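Long-range contacts in glucosidase 2 subunit beta (Schizosaccharomyces pombe, PDB 4XQM), which serves as the mannose-binding beta subunit of glucosidase 2, retaining the catalytic subunit in the endoplasmic reticulum, where the enzyme trims glucose from N-glycan precursors: residues N42-E47 / S59-E65; C52-P56 / Q79-Y83; N70-S74 / I85-S89. One frame throughout, in Å; residues are numbered along the deposited sequence.

Contact 1: N42-E47 / S59-E65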
# COMPACT_ATOMS: atom_id res chain seq x y z
N ASN A 42 5.52 10.15 -6.45
CA ASN A 42 5.65 9.35 -5.23
C ASN A 42 4.46 8.43 -5.02
O ASN A 42 4.36 7.78 -3.98
CB ASN A 42 5.74 10.26 -4.01
CG ASN A 42 6.94 11.17 -4.06
OD1 ASN A 42 7.97 10.80 -4.63
ND2 ASN A 42 6.82 12.36 -3.48
N VAL A 43 3.56 8.38 -5.99
CA VAL A 43 2.30 7.69 -5.78
C VAL A 43 2.24 6.36 -6.52
O VAL A 43 2.28 6.31 -7.76
CB VAL A 43 1.13 8.60 -6.19
CG1 VAL A 43 -0.19 7.86 -6.04
CG2 VAL A 43 1.15 9.88 -5.36
N LEU A 44 2.14 5.27 -5.76
CA LEU A 44 2.07 3.92 -6.33
C LEU A 44 0.63 3.41 -6.29
O LEU A 44 0.03 3.33 -5.21
CB LEU A 44 2.97 2.96 -5.55
CG LEU A 44 4.49 3.02 -5.75
CD1 LEU A 44 5.11 4.30 -5.17
CD2 LEU A 44 5.15 1.77 -5.16
N LYS A 45 0.08 3.07 -7.45
CA LYS A 45 -1.28 2.55 -7.51
C LYS A 45 -1.27 1.04 -7.54
O LYS A 45 -0.64 0.42 -8.41
CB LYS A 45 -2.03 3.11 -8.73
CG LYS A 45 -2.24 4.61 -8.67
CD LYS A 45 -3.07 5.10 -9.86
CE LYS A 45 -3.35 6.59 -9.76
NZ LYS A 45 -4.52 6.97 -10.60
N TYR A 46 -2.00 0.44 -6.60
CA TYR A 46 -2.20 -1.00 -6.56
C TYR A 46 -3.67 -1.27 -6.88
O TYR A 46 -4.56 -0.62 -6.33
CB TYR A 46 -1.85 -1.55 -5.16
CG TYR A 46 -0.38 -1.55 -4.82
CD1 TYR A 46 0.27 -0.37 -4.43
CD2 TYR A 46 0.36 -2.72 -4.86
CE1 TYR A 46 1.62 -0.37 -4.10
CE2 TYR A 46 1.71 -2.73 -4.53
CZ TYR A 46 2.33 -1.56 -4.15
OH TYR A 46 3.67 -1.60 -3.84
N GLU A 47 -3.92 -2.23 -7.78
CA GLU A 47 -5.27 -2.42 -8.32
C GLU A 47 -5.71 -3.89 -8.32
O GLU A 47 -4.90 -4.79 -8.09
CB GLU A 47 -5.35 -1.83 -9.74
CG GLU A 47 -5.01 -0.36 -9.79
CD GLU A 47 -5.05 0.22 -11.19
OE1 GLU A 47 -5.29 -0.54 -12.15
OE2 GLU A 47 -4.84 1.44 -11.32
N SER A 59 -8.63 -1.67 -3.96
CA SER A 59 -7.47 -1.03 -4.57
C SER A 59 -6.84 -0.15 -3.50
O SER A 59 -7.49 0.17 -2.49
CB SER A 59 -7.88 -0.21 -5.80
OG SER A 59 -8.79 0.83 -5.44
N ALA A 60 -5.58 0.20 -3.70
CA ALA A 60 -4.86 1.00 -2.71
C ALA A 60 -3.97 1.99 -3.43
O ALA A 60 -3.25 1.63 -4.36
CB ALA A 60 -4.04 0.09 -1.81
N ILE A 61 -4.00 3.23 -2.97
CA ILE A 61 -3.13 4.26 -3.50
C ILE A 61 -2.10 4.55 -2.43
O ILE A 61 -2.44 5.03 -1.34
CB ILE A 61 -3.91 5.53 -3.85
CG1 ILE A 61 -4.97 5.20 -4.90
CG2 ILE A 61 -2.97 6.61 -4.37
CD1 ILE A 61 -5.80 6.38 -5.33
N VAL A 62 -0.84 4.24 -2.71
CA VAL A 62 0.21 4.30 -1.70
C VAL A 62 1.16 5.44 -2.00
O VAL A 62 1.88 5.40 -3.00
CB VAL A 62 1.00 2.97 -1.62
CG1 VAL A 62 2.05 3.02 -0.50
CG2 VAL A 62 0.06 1.78 -1.41
N THR A 63 1.17 6.45 -1.13
CA THR A 63 2.07 7.59 -1.29
C THR A 63 3.31 7.38 -0.44
O THR A 63 3.22 7.25 0.79
CB THR A 63 1.38 8.92 -0.92
OG1 THR A 63 0.23 9.13 -1.76
CG2 THR A 63 2.35 10.10 -1.11
N VAL A 64 4.48 7.31 -1.08
CA VAL A 64 5.73 7.00 -0.39
C VAL A 64 6.65 8.22 -0.39
O VAL A 64 7.09 8.68 -1.46
CB VAL A 64 6.47 5.83 -1.06
CG1 VAL A 64 7.69 5.44 -0.24
CG2 VAL A 64 5.55 4.64 -1.24
N GLU A 65 6.95 8.73 0.79
CA GLU A 65 7.79 9.92 0.89
C GLU A 65 9.09 9.61 1.63
O GLU A 65 9.17 8.64 2.37
CB GLU A 65 7.01 11.06 1.54
CG GLU A 65 5.81 11.45 0.66
CD GLU A 65 4.86 12.43 1.31
OE1 GLU A 65 4.85 12.54 2.56
OE2 GLU A 65 4.12 13.09 0.56
O HOH W 1 4.30 13.25 -2.16

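Contact 2: C52-P56 / Q79-Y83. With MAN (alpha-D-mannopyranose), chain B.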
# COMPACT_ATOMS: atom_id res chain seq x y z
N CYS A 52 -15.33 -7.22 -2.62
CA CYS A 52 -15.74 -6.53 -1.42
C CYS A 52 -17.26 -6.50 -1.35
O CYS A 52 -17.93 -6.02 -2.27
CB CYS A 52 -15.19 -5.10 -1.47
SG CYS A 52 -15.64 -4.01 -0.11
N TRP A 53 -17.81 -7.02 -0.26
CA TRP A 53 -19.26 -7.04 -0.08
C TRP A 53 -19.83 -5.63 -0.22
O TRP A 53 -19.46 -4.73 0.54
CB TRP A 53 -19.59 -7.56 1.32
CG TRP A 53 -21.02 -7.94 1.54
CD1 TRP A 53 -21.99 -8.12 0.59
CD2 TRP A 53 -21.64 -8.20 2.80
NE1 TRP A 53 -23.18 -8.47 1.20
CE2 TRP A 53 -22.98 -8.53 2.56
CE3 TRP A 53 -21.17 -8.19 4.12
CZ2 TRP A 53 -23.87 -8.85 3.58
CZ3 TRP A 53 -22.05 -8.51 5.14
CH2 TRP A 53 -23.39 -8.83 4.87
N ASN A 54 -20.71 -5.45 -1.21
CA ASN A 54 -21.38 -4.17 -1.46
C ASN A 54 -20.42 -3.04 -1.85
O ASN A 54 -20.75 -1.86 -1.74
CB ASN A 54 -22.24 -3.77 -0.25
CG ASN A 54 -23.47 -4.64 -0.12
OD1 ASN A 54 -24.07 -5.02 -1.13
ND2 ASN A 54 -23.85 -4.96 1.12
N GLY A 55 -19.25 -3.42 -2.34
CA GLY A 55 -18.26 -2.43 -2.72
C GLY A 55 -17.50 -2.82 -3.96
O GLY A 55 -17.80 -3.83 -4.61
N PRO A 56 -16.48 -2.02 -4.30
CA PRO A 56 -15.64 -2.29 -5.47
C PRO A 56 -14.60 -3.33 -5.13
O PRO A 56 -14.27 -3.47 -3.95
CB PRO A 56 -14.95 -0.94 -5.71
CG PRO A 56 -14.82 -0.35 -4.31
CD PRO A 56 -16.12 -0.75 -3.64
N GLN A 79 -13.65 5.78 1.31
CA GLN A 79 -14.70 5.11 0.55
C GLN A 79 -14.50 3.62 0.74
O GLN A 79 -13.36 3.16 0.79
CB GLN A 79 -14.63 5.47 -0.94
CG GLN A 79 -15.04 6.89 -1.28
CD GLN A 79 -14.07 7.94 -0.78
OE1 GLN A 79 -12.93 8.02 -1.25
NE2 GLN A 79 -14.51 8.75 0.18
N LYS A 80 -15.59 2.86 0.84
CA LYS A 80 -15.51 1.42 1.08
C LYS A 80 -14.59 0.73 0.08
O LYS A 80 -14.75 0.87 -1.14
CB LYS A 80 -16.90 0.78 1.05
CG LYS A 80 -16.89 -0.71 1.34
CD LYS A 80 -18.28 -1.35 1.08
CE LYS A 80 -19.34 -0.79 2.02
NZ LYS A 80 -19.23 -1.32 3.42
N CYS A 81 -13.59 0.03 0.62
CA CYS A 81 -12.65 -0.80 -0.14
C CYS A 81 -11.75 -0.03 -1.09
O CYS A 81 -11.18 -0.60 -2.03
CB CYS A 81 -13.37 -1.98 -0.80
SG CYS A 81 -13.85 -3.19 0.45
N GLU A 82 -11.59 1.26 -0.81
CA GLU A 82 -10.60 2.09 -1.48
C GLU A 82 -9.66 2.59 -0.37
O GLU A 82 -10.09 3.34 0.51
CB GLU A 82 -11.28 3.27 -2.20
CG GLU A 82 -12.36 2.87 -3.21
CD GLU A 82 -13.10 4.08 -3.81
OE1 GLU A 82 -12.50 5.18 -3.89
OE2 GLU A 82 -14.27 3.92 -4.21
N TYR A 83 -8.40 2.16 -0.40
CA TYR A 83 -7.50 2.44 0.70
C TYR A 83 -6.46 3.49 0.29
O TYR A 83 -5.84 3.38 -0.76
CB TYR A 83 -6.80 1.15 1.13
CG TYR A 83 -7.78 0.05 1.48
CD1 TYR A 83 -8.34 -0.75 0.49
CD2 TYR A 83 -8.17 -0.15 2.80
CE1 TYR A 83 -9.25 -1.75 0.82
CE2 TYR A 83 -9.08 -1.14 3.14
CZ TYR A 83 -9.62 -1.94 2.14
OH TYR A 83 -10.53 -2.93 2.46
C1 MAN B . -13.09 -5.81 5.56
C2 MAN B . -11.98 -4.99 5.29
C3 MAN B . -12.53 -3.55 5.24
C4 MAN B . -13.75 -3.47 4.28
C5 MAN B . -14.82 -4.48 4.73
C6 MAN B . -15.96 -4.60 3.75
O1 MAN B . -13.43 -5.19 6.77
O2 MAN B . -11.47 -5.33 4.05
O3 MAN B . -11.51 -2.64 4.90
O4 MAN B . -14.31 -2.19 4.32
O5 MAN B . -14.19 -5.75 4.76
O6 MAN B . -17.02 -5.31 4.41
O HOH W 2 -19.38 -4.49 3.21

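Contact 3: N70-S74 / I85-S89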
# COMPACT_ATOMS: atom_id res chain seq x y z
N ASN A 70 11.52 2.60 6.90
CA ASN A 70 10.21 2.18 6.36
C ASN A 70 9.11 2.25 7.42
O ASN A 70 9.26 1.69 8.51
CB ASN A 70 10.28 0.75 5.82
CG ASN A 70 11.12 0.63 4.58
OD1 ASN A 70 11.31 1.60 3.85
ND2 ASN A 70 11.61 -0.58 4.32
N GLU A 71 8.02 2.92 7.09
CA GLU A 71 6.92 3.12 8.03
C GLU A 71 5.60 3.30 7.28
O GLU A 71 5.54 4.04 6.29
CB GLU A 71 7.21 4.36 8.88
CG GLU A 71 6.04 4.85 9.72
CD GLU A 71 6.33 6.18 10.42
OE1 GLU A 71 5.46 6.64 11.19
OE2 GLU A 71 7.42 6.76 10.20
N ILE A 72 4.55 2.62 7.74
CA ILE A 72 3.20 2.94 7.28
C ILE A 72 2.68 4.02 8.23
O ILE A 72 2.48 3.76 9.42
CB ILE A 72 2.29 1.69 7.29
CG1 ILE A 72 2.74 0.71 6.19
CG2 ILE A 72 0.82 2.07 7.08
CD1 ILE A 72 2.00 -0.65 6.25
N VAL A 73 2.52 5.23 7.70
CA VAL A 73 2.14 6.40 8.50
C VAL A 73 0.65 6.36 8.81
O VAL A 73 0.25 6.59 9.94
CB VAL A 73 2.52 7.71 7.77
CG1 VAL A 73 1.95 8.92 8.49
CG2 VAL A 73 4.03 7.81 7.68
N SER A 74 -0.17 6.05 7.80
CA SER A 74 -1.61 5.96 7.98
C SER A 74 -2.28 5.13 6.90
O SER A 74 -1.76 5.02 5.78
CB SER A 74 -2.25 7.36 8.01
OG SER A 74 -2.04 8.05 6.79
N ILE A 85 -2.96 4.89 1.53
CA ILE A 85 -1.91 4.54 2.47
C ILE A 85 -0.75 5.50 2.32
O ILE A 85 -0.20 5.64 1.22
CB ILE A 85 -1.41 3.10 2.24
CG1 ILE A 85 -2.58 2.12 2.26
CG2 ILE A 85 -0.38 2.71 3.30
CD1 ILE A 85 -2.20 0.67 2.01
N LYS A 86 -0.39 6.16 3.41
CA LYS A 86 0.77 7.06 3.42
C LYS A 86 1.96 6.36 4.09
O LYS A 86 1.80 5.70 5.12
CB LYS A 86 0.43 8.36 4.15
CG LYS A 86 1.53 9.41 4.08
CD LYS A 86 1.03 10.77 4.58
CE LYS A 86 2.19 11.73 4.80
NZ LYS A 86 1.76 12.97 5.52
N MET A 87 3.14 6.49 3.48
CA MET A 87 4.34 5.85 3.99
C MET A 87 5.55 6.76 3.98
O MET A 87 5.60 7.72 3.22
CB MET A 87 4.69 4.62 3.13
CG MET A 87 3.62 3.57 3.04
SD MET A 87 4.22 2.11 2.17
CE MET A 87 5.57 1.59 3.23
N LYS A 88 6.53 6.43 4.81
CA LYS A 88 7.89 6.95 4.66
C LYS A 88 8.82 5.79 4.35
O LYS A 88 8.56 4.65 4.77
CB LYS A 88 8.33 7.70 5.93
CG LYS A 88 7.67 9.07 6.02
CD LYS A 88 7.22 9.44 7.42
CE LYS A 88 8.37 9.76 8.34
NZ LYS A 88 8.00 10.83 9.34
N SER A 89 9.89 6.06 3.60
CA SER A 89 10.84 5.02 3.22
C SER A 89 12.09 5.63 2.62
O SER A 89 11.99 6.61 1.87
CB SER A 89 10.24 4.06 2.18
OG SER A 89 11.24 3.15 1.74

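Contact 1: N42-E47 / S59-E65
The ring of Tyr46 meets Val62 obliquely, CD1 lying 3.7 Å from methyl CG2 of the valine, while the carbonyl oxygen of Ala60 sits at the ring edge, near its plane. With CG anti to the carbonyl carbon, chi1 of -71° swings the ring to the side of Val62, and the Tyr46 hydroxyl bonds to the backbone oxygen of Val21. Leu44 continues this buried face: its CD1 is 4.0 Å from Val64 CG2. On the other face, which carries Val43, Lys45, Ile61 and Thr63, Val43 CG1 presses to 3.5 Å from Ile61 CG2, tighter than usual for two methyls, and its second methyl, CG2, rests 3.8 Å from Thr63 OG1. Five nearly straight backbone bonds join the strands, from Val64 N to Asn42 O at one end to Ala60 N to Tyr46 O at the other. Past the Val64–Asn42 bond, a water accepts from Asn42 ND2 and donates to Glu65 OE2, at 2.7 Å from that oxygen. Leu44–Val62 and Tyr46–Ala60 are hydrogen-bonded pairs, Val43–Thr63 and Lys45–Ile61 non-hydrogen-bonded ones. This is a regular antiparallel beta hairpin within the MRH lectin domain, its apolar side turned into the core.

Contact 2: C52-P56 / Q79-Y83
One wall of the mannose pocket of the MRH domain is built here, where the disulfide Cys52–Cys81 ties the loop before strand 59-66 to the turn leading into strand 82-89. The sulfurs, Cys52 SG and Cys81 SG, are 2.0 Å apart with a chi3 of 74°. Cys52 reaches the bridge with SG anti to its own N (chi1 177°), Cys81 with SG beside its N. The bridge also borders the sugar: Cys81 SG lies 3.8 Å from mannose C4, and Cys52 SG packs close to C6. Both joined pieces are type II beta turns, Cys52 to Gly55 and Gln79 to Glu82, each closed by a backbone bond between its end residues. Pro56 lays its ring against the second turn, CD 3.3 Å from Lys80 O. Lys80 runs extended to CD, which lies 3.6 Å from Trp53 O, then bends at chi3 and chi4, turning NZ to a water. That water donates to Trp53 O and accepts from Lys80 NZ. The oxygen of the same water is 2.8 Å from O6 of the mannose, so the two turns share it with the sugar. From strand 82-89, Tyr83 OH donates to mannose O3 at 2.6 Å, the acceptor lying in the ring plane at its edge. Arg58 bonds both Tyr83 OH and the mannose; Glu77, Gln28 and Tyr16 supply further bonds to the sugar, and Glu77 also accepts from Cys81 N.

Contact 3: N70-S74 / I85-S89
An antiparallel hairpin pairing interrupted by a classic beta bulge joins strand 71-77, outermost in the sheet, to strand 82-89. Val73 and Ser74 both face Lys86: Lys86 O accepts from Val73 N at 2.7 Å and, weakly, from Ser74 N at 3.3 Å, while Lys86 N donates back to Ser74 O. The extra residue shifts the register by one and turns the Val73 side chain toward the partner strand, where CG2 touches Lys88 CD at 3.6 Å. On the regular side of the bulge, Glu71 and Lys88 form a hydrogen-bonded pair with backbone bonds in both directions. Their side chains run side by side and point the same way, Glu71 extended and Lys88 bent; Glu71 OE2 stays 4.2 Å from Lys88 NZ, beyond a salt bridge. At the end of the pairing, Ser89 OG donates to Asn70 OD1 at 2.6 Å, nearly in line with the amide C=O. With chi1 at 174° the hydroxyl swings away from its own N towards Asn70, and it also accepts from Ala91 N, so two polar partners hold it. The inner face is apolar: the side chains of Ile72 and Ile85 meet at an angle, CG2 to CG2 at 4.0 Å, and Met87 bends at chi3 to bring CE near Ile72 CG1. Ile72 and Met87 also touch Thr9 of strand 8-13 and Val20 of strand 16-21, whereas Ile85 and Met87 pack on Val62 of strand 59-66.

Overall arrangement
The three contacts belong to one MRH domain. Contacts 1 and 3 are hairpin pairings whose inner strands, 59-66 and 82-89, lie next to each other and run parallel, so four strands continue across the sheet in the order 43-48, 59-66, 82-89, 71-77. Their centres are about 11 Å apart, and along the chain contact 1 closes before contact 3 opens. Contact 2 interleaves with both: its first segment lies in the loop of the contact 1 hairpin, its second leads into strand 82-89. Its centre is about 16 Å from that of contact 1 and 21 Å from that of contact 3. The mannose site thus sits where strands 59-66 and 82-89 begin, at the disulfide-tied loop and turn.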